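Local coordinates for protein (CD58) (Homo sapiens, PDB 1CCZ) that binds the adhesion receptor CD2 through an immunoglobulin-like domain, which marks it as a cell-surface ligand in adhesion between immune cells, at residues 3-8 with 86-91; 13-18 with 62-67; 147-152 with 162-167. One frame throughout, in Å; residues are numbered along the deposited sequence. Where two conformers were deposited one is given.

Contact 1: residues 3-8 with 86-91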
loop_
_atom_site.group_PDB
_atom_site.type_symbol
_atom_site.label_atom_id
_atom_site.label_comp_id
_atom_site.label_asym_id
_atom_site.label_seq_id
_atom_site.Cartn_x
_atom_site.Cartn_y
_atom_site.Cartn_z
ATOM N N GLN A 3 5.254 4.323 12.939
ATOM C CA GLN A 3 4.289 3.389 12.388
ATOM C C GLN A 3 4.328 3.414 10.885
ATOM O O GLN A 3 4.481 4.480 10.280
ATOM C CB GLN A 3 2.892 3.744 12.855
ATOM C CG GLN A 3 2.285 2.738 13.775
ATOM C CD GLN A 3 0.939 2.254 13.274
ATOM O OE1 GLN A 3 0.825 1.142 12.768
ATOM N NE2 GLN A 3 -0.092 3.092 13.409
ATOM N N GLN A 4 4.204 2.231 10.288
ATOM C CA GLN A 4 4.211 2.094 8.838
ATOM C C GLN A 4 2.759 2.017 8.405
ATOM O O GLN A 4 2.005 1.184 8.915
ATOM C CB GLN A 4 4.945 0.823 8.435
ATOM C CG GLN A 4 6.385 0.801 8.879
ATOM C CD GLN A 4 7.299 1.456 7.867
ATOM O OE1 GLN A 4 7.931 2.487 8.145
ATOM N NE2 GLN A 4 7.380 0.861 6.676
ATOM N N ILE A 5 2.361 2.894 7.487
ATOM C CA ILE A 5 0.975 2.909 7.021
ATOM C C ILE A 5 0.951 2.786 5.503
ATOM O O ILE A 5 1.720 3.437 4.797
ATOM C CB ILE A 5 0.234 4.222 7.464
ATOM C CG1 ILE A 5 0.369 4.421 8.979
ATOM C CG2 ILE A 5 -1.243 4.139 7.107
ATOM C CD1 ILE A 5 -0.559 3.552 9.796
ATOM N N TYR A 6 0.058 1.939 5.009
ATOM C CA TYR A 6 -0.062 1.704 3.583
ATOM C C TYR A 6 -1.418 2.139 3.065
ATOM O O TYR A 6 -2.440 1.593 3.458
ATOM C CB TYR A 6 0.180 0.217 3.306
ATOM C CG TYR A 6 1.531 -0.225 3.819
ATOM C CD1 TYR A 6 2.692 0.067 3.100
ATOM C CD2 TYR A 6 1.658 -0.854 5.061
ATOM C CE1 TYR A 6 3.948 -0.238 3.602
ATOM C CE2 TYR A 6 2.916 -1.169 5.578
ATOM C CZ TYR A 6 4.062 -0.852 4.847
ATOM O OH TYR A 6 5.324 -1.109 5.367
ATOM N N GLY A 7 -1.426 3.137 2.191
ATOM C CA GLY A 7 -2.686 3.611 1.658
ATOM C C GLY A 7 -2.771 3.409 0.165
ATOM O O GLY A 7 -1.769 3.127 -0.488
ATOM N N VAL A 8 -3.974 3.555 -0.381
ATOM C CA VAL A 8 -4.189 3.382 -1.806
ATOM C C VAL A 8 -4.490 4.704 -2.465
ATOM O O VAL A 8 -5.179 5.543 -1.888
ATOM C CB VAL A 8 -5.368 2.464 -2.077
ATOM C CG1 VAL A 8 -5.427 2.119 -3.553
ATOM C CG2 VAL A 8 -5.227 1.229 -1.264
ATOM N N MET A 86 5.403 11.158 17.571
ATOM C CA MET A 86 4.401 10.275 17.000
ATOM C C MET A 86 4.730 10.410 15.528
ATOM O O MET A 86 4.384 11.410 14.884
ATOM C CB MET A 86 2.999 10.773 17.289
ATOM C CG MET A 86 2.618 10.662 18.739
ATOM S SD MET A 86 1.888 9.076 19.152
ATOM C CE MET A 86 1.253 8.530 17.591
ATOM N N LYS A 87 5.466 9.420 15.025
ATOM C CA LYS A 87 5.896 9.397 13.633
ATOM C C LYS A 87 5.157 8.318 12.875
ATOM O O LYS A 87 4.947 7.222 13.390
ATOM C CB LYS A 87 7.398 9.139 13.546
ATOM C CG LYS A 87 8.251 10.394 13.646
ATOM C CD LYS A 87 9.411 10.209 14.628
ATOM C CE LYS A 87 10.632 9.555 13.963
ATOM N NZ LYS A 87 10.681 8.042 14.081
ATOM N N PHE A 88 4.749 8.647 11.653
ATOM C CA PHE A 88 4.032 7.709 10.799
ATOM C C PHE A 88 4.615 7.826 9.410
ATOM O O PHE A 88 4.697 8.940 8.887
ATOM C CB PHE A 88 2.546 8.071 10.705
ATOM C CG PHE A 88 1.790 7.889 11.981
ATOM C CD1 PHE A 88 1.851 8.851 12.989
ATOM C CD2 PHE A 88 0.998 6.764 12.177
ATOM C CE1 PHE A 88 1.132 8.691 14.175
ATOM C CE2 PHE A 88 0.269 6.591 13.360
ATOM C CZ PHE A 88 0.336 7.557 14.361
ATOM N N PHE A 89 5.069 6.718 8.817
ATOM C CA PHE A 89 5.543 6.820 7.439
ATOM C C PHE A 89 4.466 6.177 6.576
ATOM O O PHE A 89 4.113 5.002 6.725
ATOM C CB PHE A 89 6.950 6.214 7.195
ATOM C CG PHE A 89 7.860 6.338 8.413
ATOM C CD1 PHE A 89 7.493 5.757 9.616
ATOM C CD2 PHE A 89 8.994 7.147 8.399
ATOM C CE1 PHE A 89 8.218 5.992 10.766
ATOM C CE2 PHE A 89 9.721 7.382 9.544
ATOM C CZ PHE A 89 9.331 6.809 10.730
ATOM N N LEU A 90 3.897 7.015 5.725
ATOM C CA LEU A 90 2.824 6.625 4.844
ATOM C C LEU A 90 3.341 6.329 3.446
ATOM O O LEU A 90 4.079 7.126 2.862
ATOM C CB LEU A 90 1.786 7.755 4.780
ATOM C CG LEU A 90 0.723 7.667 3.674
ATOM C CD1 LEU A 90 -0.254 6.552 4.016
ATOM C CD2 LEU A 90 -0.006 9.006 3.516
ATOM N N TYR A 91 2.961 5.165 2.924
ATOM C CA TYR A 91 3.316 4.792 1.561
ATOM C C TYR A 91 1.985 4.776 0.819
ATOM O O TYR A 91 0.976 4.305 1.357
ATOM C CB TYR A 91 3.965 3.413 1.534
ATOM C CG TYR A 91 5.214 3.356 2.364
ATOM C CD1 TYR A 91 6.425 3.825 1.855
ATOM C CD2 TYR A 91 5.177 2.909 3.691
ATOM C CE1 TYR A 91 7.582 3.866 2.648
ATOM C CE2 TYR A 91 6.328 2.943 4.503
ATOM C CZ TYR A 91 7.531 3.429 3.973
ATOM O OH TYR A 91 8.672 3.522 4.763
#
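The rings of Y6 and Y91 lie side by side and point the same way from neighbouring strands. Their planes are 18° apart, yet the centroids are 5.4 Å apart, so the rings are slid past each other and barely overlap; the closest pair is Y6 CE1 to Y91 CD2 at 3.4 Å. On the same face Q4 bridges both tyrosines. A bend at chi2 (-87°) brings its CD to the edge of the Y91 ring, in plane. Q4 NE2 donates a hydrogen bond to Y6 OH (3.1 Å) and lies 3.2 Å from Y91 CE2, with amide and ring planes well out of parallel. On the other face I5 splits its branches: CG1 reaches the edge of the F88 ring at CD2 (4.0 Å), while CG2 meets L90 CD1.

Between the two faces runs the parallel backbone pairing. I5 bonds to two residues of the facing strand, I5 N to F89 O and Y91 N to I5 O, each 2.8 Å, flanked by F89 N to Q3 O and G7 N to Y91 O. Such an N-terminal strand running parallel to the last strand of the domain is characteristic of V-type immunoglobulin domains, and strand 2-8 forms one edge of its sheet, strand 42-45 the other. Farther out, strand 86-93 bonds on its other side to strand 73-78, through F88 with Y75. The face of I5, F88 and L90 is covered by V13 and F15 of the opposing sheet, the F15 ring meeting that of F88. Y6 touches R157 in the loop after strand 150-156.

Contact 2: residues 13-18 with 62-67. With NAG (2-acetamido-2-deoxy-beta-D-glucopyranose), chain C.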
loop_
_atom_site.group_PDB
_atom_site.type_symbol
_atom_site.label_atom_id
_atom_site.label_comp_id
_atom_site.label_asym_id
_atom_site.label_seq_id
_atom_site.Cartn_x
_atom_site.Cartn_y
_atom_site.Cartn_z
ATOM N N VAL A 13 -6.512 7.213 4.632
ATOM C CA VAL A 13 -5.905 6.503 5.742
ATOM C C VAL A 13 -6.102 7.346 6.980
ATOM O O VAL A 13 -6.338 8.550 6.889
ATOM C CB VAL A 13 -4.376 6.324 5.590
ATOM C CG1 VAL A 13 -4.069 5.280 4.554
ATOM C CG2 VAL A 13 -3.729 7.662 5.249
ATOM N N THR A 14 -6.005 6.708 8.138
ATOM C CA THR A 14 -6.118 7.410 9.399
ATOM C C THR A 14 -4.891 7.060 10.237
ATOM O O THR A 14 -4.557 5.886 10.390
ATOM C CB THR A 14 -7.382 6.998 10.145
ATOM O OG1 THR A 14 -8.517 7.486 9.429
ATOM C CG2 THR A 14 -7.384 7.575 11.558
ATOM N N PHE A 15 -4.195 8.082 10.731
ATOM C CA PHE A 15 -3.025 7.893 11.576
ATOM C C PHE A 15 -3.611 7.890 12.984
ATOM O O PHE A 15 -3.919 8.947 13.540
ATOM C CB PHE A 15 -2.047 9.056 11.409
ATOM C CG PHE A 15 -1.429 9.157 10.026
ATOM C CD1 PHE A 15 -1.286 8.036 9.217
ATOM C CD2 PHE A 15 -0.988 10.380 9.537
ATOM C CE1 PHE A 15 -0.709 8.138 7.936
ATOM C CE2 PHE A 15 -0.414 10.497 8.268
ATOM C CZ PHE A 15 -0.273 9.376 7.465
ATOM N N HIS A 16 -3.800 6.693 13.537
ATOM C CA HIS A 16 -4.380 6.539 14.870
ATOM C C HIS A 16 -3.399 6.863 15.982
ATOM O O HIS A 16 -2.310 6.285 16.068
ATOM C CB HIS A 16 -4.920 5.123 15.048
ATOM C CG HIS A 16 -6.078 4.807 14.146
ATOM N ND1 HIS A 16 -7.358 5.249 14.402
ATOM C CD2 HIS A 16 -6.136 4.117 12.981
ATOM C CE1 HIS A 16 -8.163 4.844 13.431
ATOM N NE2 HIS A 16 -7.445 4.156 12.556
ATOM N N VAL A 17 -3.798 7.806 16.828
ATOM C CA VAL A 17 -2.968 8.240 17.929
ATOM C C VAL A 17 -3.633 7.844 19.231
ATOM O O VAL A 17 -4.817 8.114 19.430
ATOM C CB VAL A 17 -2.793 9.765 17.914
ATOM C CG1 VAL A 17 -2.136 10.230 19.194
ATOM C CG2 VAL A 17 -1.956 10.175 16.730
ATOM N N PRO A 18 -2.883 7.166 20.123
ATOM C CA PRO A 18 -3.339 6.700 21.446
ATOM C C PRO A 18 -4.294 7.693 22.142
ATOM O O PRO A 18 -3.894 8.793 22.540
ATOM C CB PRO A 18 -2.036 6.531 22.234
ATOM C CG PRO A 18 -0.901 6.683 21.213
ATOM C CD PRO A 18 -1.494 6.761 19.849
ATOM N N LEU A 62 -5.324 11.850 12.713
ATOM C CA LEU A 62 -5.488 12.517 11.422
ATOM C C LEU A 62 -5.956 11.562 10.336
ATOM O O LEU A 62 -5.415 10.461 10.205
ATOM C CB LEU A 62 -4.159 13.134 10.969
ATOM C CG LEU A 62 -4.158 13.853 9.618
ATOM C CD1 LEU A 62 -4.976 15.114 9.755
ATOM C CD2 LEU A 62 -2.757 14.196 9.193
ATOM N N THR A 63 -6.966 11.975 9.571
ATOM C CA THR A 63 -7.449 11.183 8.453
ATOM C C THR A 63 -7.186 12.011 7.199
ATOM O O THR A 63 -7.553 13.177 7.146
ATOM C CB THR A 63 -8.951 10.885 8.551
ATOM O OG1 THR A 63 -9.184 10.003 9.649
ATOM C CG2 THR A 63 -9.445 10.194 7.271
ATOM N N ILE A 64 -6.512 11.419 6.215
ATOM C CA ILE A 64 -6.216 12.092 4.951
ATOM C C ILE A 64 -7.054 11.423 3.851
ATOM O O ILE A 64 -7.009 10.203 3.684
ATOM C CB ILE A 64 -4.734 11.954 4.574
ATOM C CG1 ILE A 64 -3.862 12.473 5.709
ATOM C CG2 ILE A 64 -4.456 12.711 3.280
ATOM C CD1 ILE A 64 -2.379 12.305 5.479
ATOM N N TYR A 65 -7.825 12.215 3.112
ATOM C CA TYR A 65 -8.670 11.673 2.052
ATOM C C TYR A 65 -8.050 11.887 0.691
ATOM O O TYR A 65 -7.143 12.712 0.521
ATOM C CB TYR A 65 -10.058 12.326 2.080
ATOM C CG TYR A 65 -10.787 12.130 3.385
ATOM C CD1 TYR A 65 -11.519 10.966 3.627
ATOM C CD2 TYR A 65 -10.740 13.107 4.388
ATOM C CE1 TYR A 65 -12.188 10.774 4.835
ATOM C CE2 TYR A 65 -11.408 12.930 5.605
ATOM C CZ TYR A 65 -12.127 11.768 5.819
ATOM O OH TYR A 65 -12.789 11.594 7.008
ATOM N N ASN A 66 -8.542 11.118 -0.277
ATOM C CA ASN A 66 -8.075 11.215 -1.646
ATOM C C ASN A 66 -6.552 11.224 -1.818
ATOM O O ASN A 66 -5.977 12.153 -2.395
ATOM C CB ASN A 66 -8.678 12.461 -2.279
ATOM C CG ASN A 66 -8.959 12.269 -3.739
ATOM O OD1 ASN A 66 -9.358 11.181 -4.177
ATOM N ND2 ASN A 66 -8.740 13.328 -4.506
ATOM N N LEU A 67 -5.917 10.161 -1.337
ATOM C CA LEU A 67 -4.470 10.022 -1.395
ATOM C C LEU A 67 -3.878 10.137 -2.782
ATOM O O LEU A 67 -4.470 9.690 -3.758
ATOM C CB LEU A 67 -4.055 8.690 -0.770
ATOM C CG LEU A 67 -4.324 8.572 0.734
ATOM C CD1 LEU A 67 -4.050 7.161 1.210
ATOM C CD2 LEU A 67 -3.432 9.560 1.474
HETATM C C1 NAG C . -9.034 13.274 -5.924
HETATM C C2 NAG C . -10.432 13.891 -6.196
HETATM C C3 NAG C . -10.458 14.597 -7.565
HETATM C C4 NAG C . -9.547 13.891 -8.599
HETATM C C5 NAG C . -8.093 13.739 -8.086
HETATM C C6 NAG C . -7.130 14.710 -8.747
HETATM C C7 NAG C . -12.450 12.952 -5.207
HETATM C C8 NAG C . -13.492 11.846 -5.208
HETATM N N2 NAG C . -11.480 12.878 -6.123
HETATM O O3 NAG C . -10.044 15.953 -7.411
HETATM O O4 NAG C . -10.077 12.610 -8.928
HETATM O O5 NAG C . -8.013 13.972 -6.660
HETATM O O6 NAG C . -5.816 14.549 -8.235
HETATM O O7 NAG C . -12.537 13.862 -4.383
#
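V13 to F15 and L62 to I64 form an antiparallel strand pair in the smaller sheet of the N-terminal immunoglobulin-like domain, corresponding to strands B and E of the V-type fold. Two hydrogen-bonded pairs flank one non-hydrogen-bonded pair. V13 and I64 exchange bonds, I64 N to V13 O at 3.0 Å and V13 N to I64 O at 3.2 Å. F15 and L62 are less even: F15 N to L62 O is short, 2.7 Å, but L62 N to F15 O is weak at 3.3 Å.

At the central pair T14 and T63 the hydroxyls meet on one face, T14 OG1 to T63 OG1 at 2.6 Å. Both have OG1 beside the backbone N (chi1 -68°) on facing strands, and either could be the donor. T14 CG2 lies over one face of the H16 ring and T63 CG2 over one face of the Y65 ring, both offset toward the rim. The other face is apolar. F15 CE2 meets I64 CD1 at 3.9 Å, and V13 CG1 touches L67 CD1 at 3.8 Å, the side chains crossing at about a right angle. Between Y65 and L67 the chain turns through N66, whose positive phi of 48° accompanies a glycan: N66 ND2 is bonded to NAG C1 (1.4 Å).

F15 and V13 pack on L90 of strand 86-93, and F15 and I64 meet Y75 of strand 73-78. On its other side strand 62-64, the middle strand, bonds to 53-55 through T63 and Y54, with 13-15 and 53-55 at the two edges.

Contact 3: residues 147-152 with 162-167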
loop_
_atom_site.group_PDB
_atom_site.type_symbol
_atom_site.label_atom_id
_atom_site.label_comp_id
_atom_site.label_asym_id
_atom_site.label_seq_id
_atom_site.Cartn_x
_atom_site.Cartn_y
_atom_site.Cartn_z
ATOM N N ARG A 147 1.097 -31.433 -14.649
ATOM C CA ARG A 147 0.082 -32.217 -13.960
ATOM C C ARG A 147 -1.012 -31.364 -13.310
ATOM O O ARG A 147 -2.064 -31.875 -12.927
ATOM C CB ARG A 147 0.739 -33.095 -12.894
ATOM C CG ARG A 147 1.622 -34.205 -13.447
ATOM C CD ARG A 147 1.997 -35.181 -12.336
ATOM N NE ARG A 147 2.897 -34.581 -11.348
ATOM C CZ ARG A 147 4.219 -34.467 -11.507
ATOM N NH1 ARG A 147 4.810 -34.911 -12.617
ATOM N NH2 ARG A 147 4.954 -33.897 -10.557
ATOM N N ALA A 148 -0.757 -30.071 -13.155
ATOM C CA ALA A 148 -1.747 -29.181 -12.563
ATOM C C ALA A 148 -1.656 -27.815 -13.231
ATOM O O ALA A 148 -0.646 -27.481 -13.835
ATOM C CB ALA A 148 -1.508 -29.044 -11.076
ATOM N N PRO A 149 -2.739 -27.033 -13.180
ATOM C CA PRO A 149 -2.678 -25.707 -13.799
ATOM C C PRO A 149 -1.755 -24.795 -12.986
ATOM O O PRO A 149 -1.370 -25.126 -11.870
ATOM C CB PRO A 149 -4.127 -25.218 -13.771
ATOM C CG PRO A 149 -4.798 -26.031 -12.728
ATOM C CD PRO A 149 -4.064 -27.335 -12.612
ATOM N N PHE A 150 -1.392 -23.654 -13.558
ATOM C CA PHE A 150 -0.538 -22.699 -12.867
ATOM C C PHE A 150 -1.371 -21.547 -12.327
ATOM O O PHE A 150 -2.334 -21.116 -12.962
ATOM C CB PHE A 150 0.494 -22.143 -13.827
ATOM C CG PHE A 150 1.563 -23.114 -14.172
ATOM C CD1 PHE A 150 2.662 -23.273 -13.340
ATOM C CD2 PHE A 150 1.472 -23.875 -15.332
ATOM C CE1 PHE A 150 3.667 -24.180 -13.656
ATOM C CE2 PHE A 150 2.475 -24.793 -15.665
ATOM C CZ PHE A 150 3.576 -24.944 -14.820
ATOM N N LYS A 151 -1.017 -21.063 -11.147
ATOM C CA LYS A 151 -1.712 -19.930 -10.578
ATOM C C LYS A 151 -0.649 -18.880 -10.345
ATOM O O LYS A 151 0.424 -19.167 -9.788
ATOM C CB LYS A 151 -2.369 -20.266 -9.257
ATOM C CG LYS A 151 -2.969 -19.061 -8.555
ATOM C CD LYS A 151 -3.832 -19.547 -7.411
ATOM C CE LYS A 151 -4.362 -18.403 -6.574
ATOM N NZ LYS A 151 -3.514 -18.137 -5.376
ATOM N N CYS A 152 -0.932 -17.672 -10.814
ATOM C CA CYS A 152 -0.019 -16.564 -10.623
ATOM C C CYS A 152 -0.753 -15.514 -9.840
ATOM O O CYS A 152 -1.884 -15.146 -10.166
ATOM C CB CYS A 152 0.430 -15.985 -11.944
ATOM S SG CYS A 152 1.655 -14.682 -11.658
ATOM N N SER A 162 -5.237 -12.720 -8.789
ATOM C CA SER A 162 -4.550 -13.846 -9.376
ATOM C C SER A 162 -5.250 -14.324 -10.631
ATOM O O SER A 162 -6.370 -13.924 -10.947
ATOM C CB SER A 162 -4.430 -14.968 -8.352
ATOM O OG SER A 162 -5.705 -15.327 -7.893
ATOM N N GLU A 163 -4.544 -15.154 -11.373
ATOM C CA GLU A 163 -5.062 -15.720 -12.593
ATOM C C GLU A 163 -4.634 -17.171 -12.534
ATOM O O GLU A 163 -3.592 -17.492 -11.976
ATOM C CB GLU A 163 -4.436 -15.039 -13.810
ATOM C CG GLU A 163 -4.866 -15.628 -15.149
ATOM C CD GLU A 163 -6.373 -15.575 -15.331
ATOM O OE1 GLU A 163 -7.103 -16.394 -14.716
ATOM O OE2 GLU A 163 -6.836 -14.702 -16.091
ATOM N N MET A 164 -5.453 -18.052 -13.077
ATOM C CA MET A 164 -5.109 -19.456 -13.096
ATOM C C MET A 164 -5.265 -19.929 -14.540
ATOM O O MET A 164 -6.249 -19.598 -15.193
ATOM C CB MET A 164 -6.037 -20.219 -12.165
ATOM C CG MET A 164 -5.642 -21.658 -12.028
ATOM S SD MET A 164 -6.470 -22.443 -10.668
ATOM C CE MET A 164 -5.229 -22.245 -9.327
ATOM N N GLU A 165 -4.290 -20.671 -15.057
ATOM C CA GLU A 165 -4.376 -21.149 -16.435
ATOM C C GLU A 165 -3.816 -22.549 -16.607
ATOM O O GLU A 165 -2.855 -22.921 -15.944
ATOM C CB GLU A 165 -3.620 -20.219 -17.387
ATOM C CG GLU A 165 -4.138 -18.784 -17.457
ATOM C CD GLU A 165 -5.563 -18.669 -17.975
ATOM O OE1 GLU A 165 -6.083 -19.621 -18.606
ATOM O OE2 GLU A 165 -6.174 -17.610 -17.743
ATOM N N VAL A 166 -4.425 -23.323 -17.503
ATOM C CA VAL A 166 -3.943 -24.666 -17.821
ATOM C C VAL A 166 -3.074 -24.481 -19.078
ATOM O O VAL A 166 -3.513 -23.860 -20.054
ATOM C CB VAL A 166 -5.126 -25.655 -18.153
ATOM C CG1 VAL A 166 -4.582 -27.023 -18.563
ATOM C CG2 VAL A 166 -6.019 -25.814 -16.974
ATOM N N VAL A 167 -1.838 -24.978 -19.049
ATOM C CA VAL A 167 -0.949 -24.876 -20.217
ATOM C C VAL A 167 -1.352 -25.925 -21.265
ATOM O O VAL A 167 -1.501 -27.109 -20.948
ATOM C CB VAL A 167 0.541 -25.087 -19.822
ATOM C CG1 VAL A 167 1.408 -25.132 -21.055
ATOM C CG2 VAL A 167 0.988 -23.969 -18.896
HETATM O O HOH W 1 -1.040 -26.556 -16.652
#
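A148 is linked to V167 through a water, which donates to A148 O and accepts from V167 N, both at 3.0 Å, joining the segments where strand pairing has ended. At P149 the ring uses its CB, which lies 3.8 Å from V166 CG2 and also rests against E165 O.

F150 begins the regular pairing: F150 N to E165 O and E165 N to F150 O form one hydrogen-bonded pair. Its ring, with CG beside the backbone N (chi1 -73°), meets V167 CG2 obliquely, CD2 at 3.6 Å. K151 points to the opposite face of the sheet and pairs with M164 without backbone bonds. The lysine is extended as far as CE, and the methionine bends at chi3 (-94°) to lay its methyl across it; M164 CE to K151 CB is 3.5 Å, tighter than usual for carbons. Farther along, K151 CE comes 3.6 Å from S162 OG, and the ammonium end makes a cation-pi contact with Y125 of strand 121-126. C152 returns to the face of F150 and pairs with E163 through two bonds, C152 N to E163 O being 2.9 Å. Its sulfur closes the disulfide to C112 on strand 109-113, the disulfide across the two sheets that is characteristic of immunoglobulin domains, and the hairpin corresponds to strands F and G.

E163 OE1 turns back to accept from its neighbour, M164 N, at 2.9 Å, through the lone pair away from OE2. The chemistry is thus not cleanly divided by face: F150 and C152, with V167 CG2 against the F150 ring, make the apolar and disulfide part, but E163 and E165 share this face. K151 and M164 pack on the opposite face through the lysine methylenes and the M164 methyl, and the lysine charge is probably stabilised by the Y125 ring.

How the contacts relate
Contacts 1 and 2 share the N-terminal immunoglobulin-like domain, with centres 9 Å apart, and represent its two facing sheets. Contact 2 is nested within the loop closed by contact 1, since 13-18 and 62-67 both fall between 3-8 and 86-91; strand 13-15 directly follows strand 2-8. They meet directly: G7 CA lies 3.6 Å from V13 CG1, and M86 CE packs 3.7 Å from V17 CG2. Contact 3 comes later, in the C2-set domain; it touches neither, its centre lying 35 Å from that of contact 1 and 39 Å from that of contact 2. The molecule is thus two sandwiches in series; both disulfides lie in the second, so packing between sheets joins the first.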